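Local coordinates for protein regulator of polyketide synthase expression (Bifidobacterium adolescentis, PDB 3ONQ) that probably regulates transcription of polyketide synthase genes as a PucR-type protein with a C-terminal helix-turn-helix domain, at residues B[32-45]-B[133-145]. Numbering follows the deposited sequence.
Sequences LLTNMTDDRVVSLM and VAGASHALRETMF
Ser-137 and Arg-141, one turn apart on helix 132-149, seize the carbonyls that end helix 21-33, a worked example of how the carbonyls left at a helix C-terminus, here one closed by a Schellman motif, are met by side chains of a neighbouring helix. A chi1 of 179° swings the hydroxyl OG of Ser-137 away from the backbone N and to Leu-32 O, where it gives a hydrogen bond of 2.7 Å, lying in the carbonyl plane on a lone pair. That oxygen also accepts from Asn-35 N, the inner bond of the Schellman motif, in which Asn-35, with positive phi, is the C-prime residue. Arg-141 bends at chi3 (61°) and brings NH1 to Leu-33 O at 2.8 Å; the guanidinium turns its edge to this acceptor, which lies 12° out of the plane of the group, while Asn-35 CB lies over one face. NH2 of the same group binds a glycerol, probably from crystallisation.

Beneath these polar grips the packing is apolar. Leu-32 is a knob among Val-133, Ala-136, Ser-137 and Leu-140: its CB meets Leu-140 CD1 at 3.8 Å, and its CD2 meets Val-133 CG1, the two side chains crossing at about a right angle. Val-133 is the reciprocal knob, CG1 reaching Val-41 CG1 at 3.7 Å and CG2 resting on Val-42 and Met-45, so it bridges helices 21-33 and 39-48. At the other end Leu-33 CD1 lies 3.9 Å from the selenium of Met-144, and in the connecting loop Thr-37 CG2 presses on Ser-137 CB at 3.6 Å. Leu-98 of the central sheet backs Leu-32, Met-45 and Ala-136.

A leucine in place of Arg-141 would probably leave Leu-33 O without its charged donor and the last turn less firmly fixed. The chemistry thus implies that two side-chain donors fix the C-terminus of helix 21-33, while interlocking aliphatic knobs dock that helix and helix 39-48 on helix 132-149, which follows strand 124-131.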
loop_
_atom_site.group_PDB
_atom_site.type_symbol
_atom_site.label_atom_id
_atom_site.label_comp_id
_atom_site.label_asym_id
_atom_site.label_seq_id
_atom_site.Cartn_x
_atom_site.Cartn_y
_atom_site.Cartn_z
ATOM N N LEU B 32 -2.720 -15.638 -2.239
ATOM C CA LEU B 32 -3.826 -14.725 -2.455
ATOM C C LEU B 32 -4.766 -14.742 -1.256
ATOM O O LEU B 32 -5.198 -13.694 -0.782
ATOM C CB LEU B 32 -4.581 -15.090 -3.736
ATOM C CG LEU B 32 -3.788 -14.954 -5.039
ATOM C CD1 LEU B 32 -4.530 -15.596 -6.196
ATOM C CD2 LEU B 32 -3.470 -13.484 -5.328
ATOM N N LEU B 33 -5.081 -15.937 -0.766
ATOM C CA LEU B 33 -6.010 -16.066 0.352
ATOM C C LEU B 33 -5.438 -15.418 1.616
ATOM O O LEU B 33 -6.191 -14.954 2.476
ATOM C CB LEU B 33 -6.345 -17.541 0.605
ATOM C CG LEU B 33 -7.667 -17.845 1.300
ATOM C CD1 LEU B 33 -8.794 -17.077 0.625
ATOM C CD2 LEU B 33 -7.942 -19.344 1.272
ATOM N N THR B 34 -4.108 -15.379 1.726
ATOM C CA THR B 34 -3.458 -14.791 2.902
ATOM C C THR B 34 -3.026 -13.335 2.690
ATOM O O THR B 34 -2.197 -12.811 3.428
ATOM C CB THR B 34 -2.264 -15.654 3.431
ATOM O OG1 THR B 34 -1.229 -15.736 2.445
ATOM C CG2 THR B 34 -2.730 -17.064 3.797
ATOM N N ASN B 35 -3.617 -12.688 1.687
ATOM C CA ASN B 35 -3.395 -11.264 1.415
ATOM C C ASN B 35 -1.992 -10.887 0.931
ATOM O O ASN B 35 -1.539 -9.763 1.141
ATOM C CB ASN B 35 -3.766 -10.397 2.626
ATOM C CG ASN B 35 -3.868 -8.918 2.276
ATOM O OD1 ASN B 35 -4.319 -8.557 1.193
ATOM N ND2 ASN B 35 -3.429 -8.061 3.187
HETATM N N MSE B 36 -1.308 -11.821 0.278
HETATM C CA MSE B 36 0.010 -11.531 -0.282
HETATM C C MSE B 36 -0.153 -11.130 -1.751
HETATM O O MSE B 36 -0.611 -11.927 -2.570
HETATM C CB MSE B 36 0.937 -12.742 -0.122
HETATM C CG MSE B 36 1.209 -13.136 1.341
HETATM SE SE MSE B 36 1.903 -14.970 1.548
HETATM C CE MSE B 36 3.601 -14.774 0.607
ATOM N N THR B 37 0.053 -9.837 -2.030
ATOM C CA THR B 37 -0.197 -9.280 -3.353
ATOM C C THR B 37 1.030 -8.675 -4.044
ATOM O O THR B 37 0.912 -7.924 -4.995
ATOM C CB THR B 37 -1.332 -8.267 -3.309
ATOM O OG1 THR B 37 -0.970 -7.197 -2.442
ATOM C CG2 THR B 37 -2.574 -8.927 -2.782
ATOM N N ASP B 38 2.205 -9.022 -3.554
ATOM C CA ASP B 38 3.449 -8.456 -4.046
ATOM C C ASP B 38 3.910 -9.070 -5.360
ATOM O O ASP B 38 3.257 -9.933 -5.922
ATOM C CB ASP B 38 4.539 -8.544 -2.984
ATOM C CG ASP B 38 4.944 -9.955 -2.691
ATOM O OD1 ASP B 38 4.592 -10.459 -1.618
ATOM O OD2 ASP B 38 5.616 -10.566 -3.535
ATOM N N ASP B 39 5.045 -8.597 -5.846
ATOM C CA ASP B 39 5.561 -8.980 -7.155
ATOM C C ASP B 39 5.796 -10.476 -7.308
ATOM O O ASP B 39 5.657 -11.007 -8.395
ATOM C CB ASP B 39 6.821 -8.186 -7.484
ATOM C CG ASP B 39 6.511 -6.792 -7.980
ATOM O OD1 ASP B 39 5.429 -6.589 -8.563
ATOM O OD2 ASP B 39 7.347 -5.896 -7.789
ATOM N N ARG B 40 6.168 -11.153 -6.235
ATOM C CA ARG B 40 6.364 -12.590 -6.307
ATOM C C ARG B 40 5.063 -13.297 -6.700
ATOM O O ARG B 40 5.068 -14.239 -7.472
ATOM C CB ARG B 40 6.868 -13.130 -4.974
ATOM C CG ARG B 40 8.193 -12.567 -4.529
ATOM C CD ARG B 40 8.484 -12.909 -3.088
ATOM N NE ARG B 40 7.531 -12.291 -2.178
ATOM C CZ ARG B 40 7.342 -12.669 -0.924
ATOM N NH1 ARG B 40 8.044 -13.660 -0.411
ATOM N NH2 ARG B 40 6.451 -12.048 -0.178
ATOM N N VAL B 41 3.950 -12.826 -6.156
ATOM C CA VAL B 41 2.633 -13.384 -6.447
ATOM C C VAL B 41 2.232 -13.029 -7.864
ATOM O O VAL B 41 1.648 -13.832 -8.581
ATOM C CB VAL B 41 1.582 -12.873 -5.434
ATOM C CG1 VAL B 41 0.218 -13.448 -5.738
ATOM C CG2 VAL B 41 2.007 -13.219 -4.029
ATOM N N VAL B 42 2.563 -11.813 -8.285
ATOM C CA VAL B 42 2.385 -11.452 -9.680
ATOM C C VAL B 42 3.153 -12.422 -10.582
ATOM O O VAL B 42 2.626 -12.884 -11.601
ATOM C CB VAL B 42 2.856 -10.018 -9.955
ATOM C CG1 VAL B 42 2.737 -9.699 -11.446
ATOM C CG2 VAL B 42 2.066 -9.026 -9.110
ATOM N N SER B 43 4.392 -12.745 -10.201
ATOM C CA SER B 43 5.190 -13.699 -10.973
ATOM C C SER B 43 4.552 -15.094 -11.006
ATOM O O SER B 43 4.509 -15.744 -12.051
ATOM C CB SER B 43 6.639 -13.782 -10.448
ATOM O OG SER B 43 7.364 -12.588 -10.717
ATOM N N LEU B 44 4.061 -15.561 -9.864
ATOM C CA LEU B 44 3.399 -16.861 -9.846
ATOM C C LEU B 44 2.191 -16.868 -10.778
ATOM O O LEU B 44 1.980 -17.814 -11.533
ATOM C CB LEU B 44 2.968 -17.237 -8.434
ATOM C CG LEU B 44 4.095 -17.512 -7.440
ATOM C CD1 LEU B 44 3.495 -17.892 -6.107
ATOM C CD2 LEU B 44 5.001 -18.611 -7.942
HETATM N N MSE B 45 1.386 -15.813 -10.720
HETATM C CA MSE B 45 0.213 -15.740 -11.588
HETATM C C MSE B 45 0.664 -15.623 -13.054
HETATM O O MSE B 45 0.072 -16.224 -13.951
HETATM C CB MSE B 45 -0.686 -14.571 -11.190
HETATM C CG MSE B 45 -1.305 -14.739 -9.800
HETATM SE SE MSE B 45 -2.626 -16.175 -9.781
HETATM C CE MSE B 45 -4.147 -15.070 -10.322
ATOM N N VAL B 133 -3.828 -8.845 -9.580
ATOM C CA VAL B 133 -3.501 -9.720 -8.464
ATOM C C VAL B 133 -4.134 -9.253 -7.149
ATOM O O VAL B 133 -4.654 -10.061 -6.392
ATOM C CB VAL B 133 -1.978 -9.891 -8.334
ATOM C CG1 VAL B 133 -1.630 -10.517 -7.016
ATOM C CG2 VAL B 133 -1.460 -10.755 -9.478
ATOM N N ALA B 134 -4.113 -7.951 -6.888
ATOM C CA ALA B 134 -4.758 -7.420 -5.685
ATOM C C ALA B 134 -6.267 -7.709 -5.687
ATOM O O ALA B 134 -6.844 -8.024 -4.651
ATOM C CB ALA B 134 -4.498 -5.920 -5.547
ATOM N N GLY B 135 -6.902 -7.600 -6.852
ATOM C CA GLY B 135 -8.318 -7.908 -6.973
ATOM C C GLY B 135 -8.582 -9.387 -6.757
ATOM O O GLY B 135 -9.531 -9.769 -6.081
ATOM N N ALA B 136 -7.729 -10.222 -7.340
ATOM C CA ALA B 136 -7.793 -11.659 -7.128
ATOM C C ALA B 136 -7.765 -11.981 -5.634
ATOM O O ALA B 136 -8.581 -12.766 -5.142
ATOM C CB ALA B 136 -6.632 -12.350 -7.852
ATOM N N SER B 137 -6.836 -11.368 -4.906
ATOM C CA SER B 137 -6.744 -11.611 -3.461
ATOM C C SER B 137 -8.022 -11.132 -2.763
ATOM O O SER B 137 -8.560 -11.810 -1.891
ATOM C CB SER B 137 -5.534 -10.894 -2.870
ATOM O OG SER B 137 -5.449 -11.111 -1.467
ATOM N N HIS B 138 -8.495 -9.957 -3.161
ATOM C CA HIS B 138 -9.753 -9.415 -2.664
ATOM C C HIS B 138 -10.936 -10.362 -2.925
ATOM O O HIS B 138 -11.729 -10.644 -2.025
ATOM C CB HIS B 138 -10.022 -8.046 -3.315
ATOM C CG HIS B 138 -11.157 -7.297 -2.696
ATOM N ND1 HIS B 138 -11.433 -5.977 -2.984
ATOM C CD2 HIS B 138 -12.098 -7.685 -1.793
ATOM C CE1 HIS B 138 -12.481 -5.582 -2.285
ATOM N NE2 HIS B 138 -12.904 -6.601 -1.555
ATOM N N ALA B 139 -11.063 -10.838 -4.161
ATOM C CA ALA B 139 -12.158 -11.733 -4.537
ATOM C C ALA B 139 -12.143 -13.014 -3.709
ATOM O O ALA B 139 -13.172 -13.458 -3.199
ATOM C CB ALA B 139 -12.095 -12.068 -6.045
ATOM N N LEU B 140 -10.976 -13.624 -3.580
ATOM C CA LEU B 140 -10.878 -14.845 -2.792
ATOM C C LEU B 140 -11.173 -14.617 -1.299
ATOM O O LEU B 140 -11.827 -15.433 -0.657
ATOM C CB LEU B 140 -9.517 -15.506 -2.990
ATOM C CG LEU B 140 -9.373 -16.181 -4.361
ATOM C CD1 LEU B 140 -7.918 -16.588 -4.653
ATOM C CD2 LEU B 140 -10.273 -17.396 -4.414
ATOM N N ARG B 141 -10.689 -13.516 -0.746
ATOM C CA ARG B 141 -10.908 -13.263 0.665
ATOM C C ARG B 141 -12.367 -12.887 0.978
ATOM O O ARG B 141 -12.946 -13.400 1.929
ATOM C CB ARG B 141 -9.914 -12.232 1.197
ATOM C CG ARG B 141 -8.508 -12.818 1.363
ATOM C CD ARG B 141 -7.503 -11.799 1.878
ATOM N NE ARG B 141 -7.839 -11.253 3.192
ATOM C CZ ARG B 141 -7.461 -11.792 4.349
ATOM N NH1 ARG B 141 -6.740 -12.906 4.360
ATOM N NH2 ARG B 141 -7.799 -11.220 5.499
ATOM N N GLU B 142 -12.979 -12.023 0.178
ATOM C CA GLU B 142 -14.379 -11.693 0.444
ATOM C C GLU B 142 -15.237 -12.942 0.306
ATOM O O GLU B 142 -16.252 -13.093 1.003
ATOM C CB GLU B 142 -14.893 -10.556 -0.450
ATOM C CG GLU B 142 -14.961 -10.875 -1.948
ATOM C CD GLU B 142 -15.071 -9.604 -2.792
ATOM O OE1 GLU B 142 -15.636 -8.603 -2.308
ATOM O OE2 GLU B 142 -14.574 -9.594 -3.935
ATOM N N THR B 143 -14.822 -13.847 -0.579
ATOM C CA THR B 143 -15.533 -15.111 -0.757
ATOM C C THR B 143 -15.356 -15.991 0.484
ATOM O O THR B 143 -16.330 -16.495 1.047
ATOM C CB THR B 143 -15.076 -15.854 -2.020
ATOM O OG1 THR B 143 -15.427 -15.082 -3.177
ATOM C CG2 THR B 143 -15.750 -17.218 -2.119
HETATM N N MSE B 144 -14.113 -16.158 0.919
HETATM C CA MSE B 144 -13.836 -16.894 2.151
HETATM C C MSE B 144 -14.639 -16.356 3.352
HETATM O O MSE B 144 -15.319 -17.111 4.038
HETATM C CB MSE B 144 -12.350 -16.857 2.489
HETATM C CG MSE B 144 -12.031 -17.348 3.936
HETATM SE SE MSE B 144 -10.126 -17.141 4.305
HETATM C CE MSE B 144 -10.106 -15.202 4.554
ATOM N N PHE B 145 -14.530 -15.062 3.622
ATOM C CA PHE B 145 -15.235 -14.478 4.762
ATOM C C PHE B 145 -16.767 -14.567 4.651
ATOM O O PHE B 145 -17.448 -14.765 5.659
ATOM C CB PHE B 145 -14.822 -13.025 4.979
ATOM C CG PHE B 145 -13.507 -12.857 5.700
ATOM C CD1 PHE B 145 -13.380 -13.217 7.031
ATOM C CD2 PHE B 145 -12.420 -12.277 5.059
ATOM C CE1 PHE B 145 -12.182 -13.036 7.714
ATOM C CE2 PHE B 145 -11.224 -12.094 5.721
ATOM C CZ PHE B 145 -11.097 -12.473 7.049
#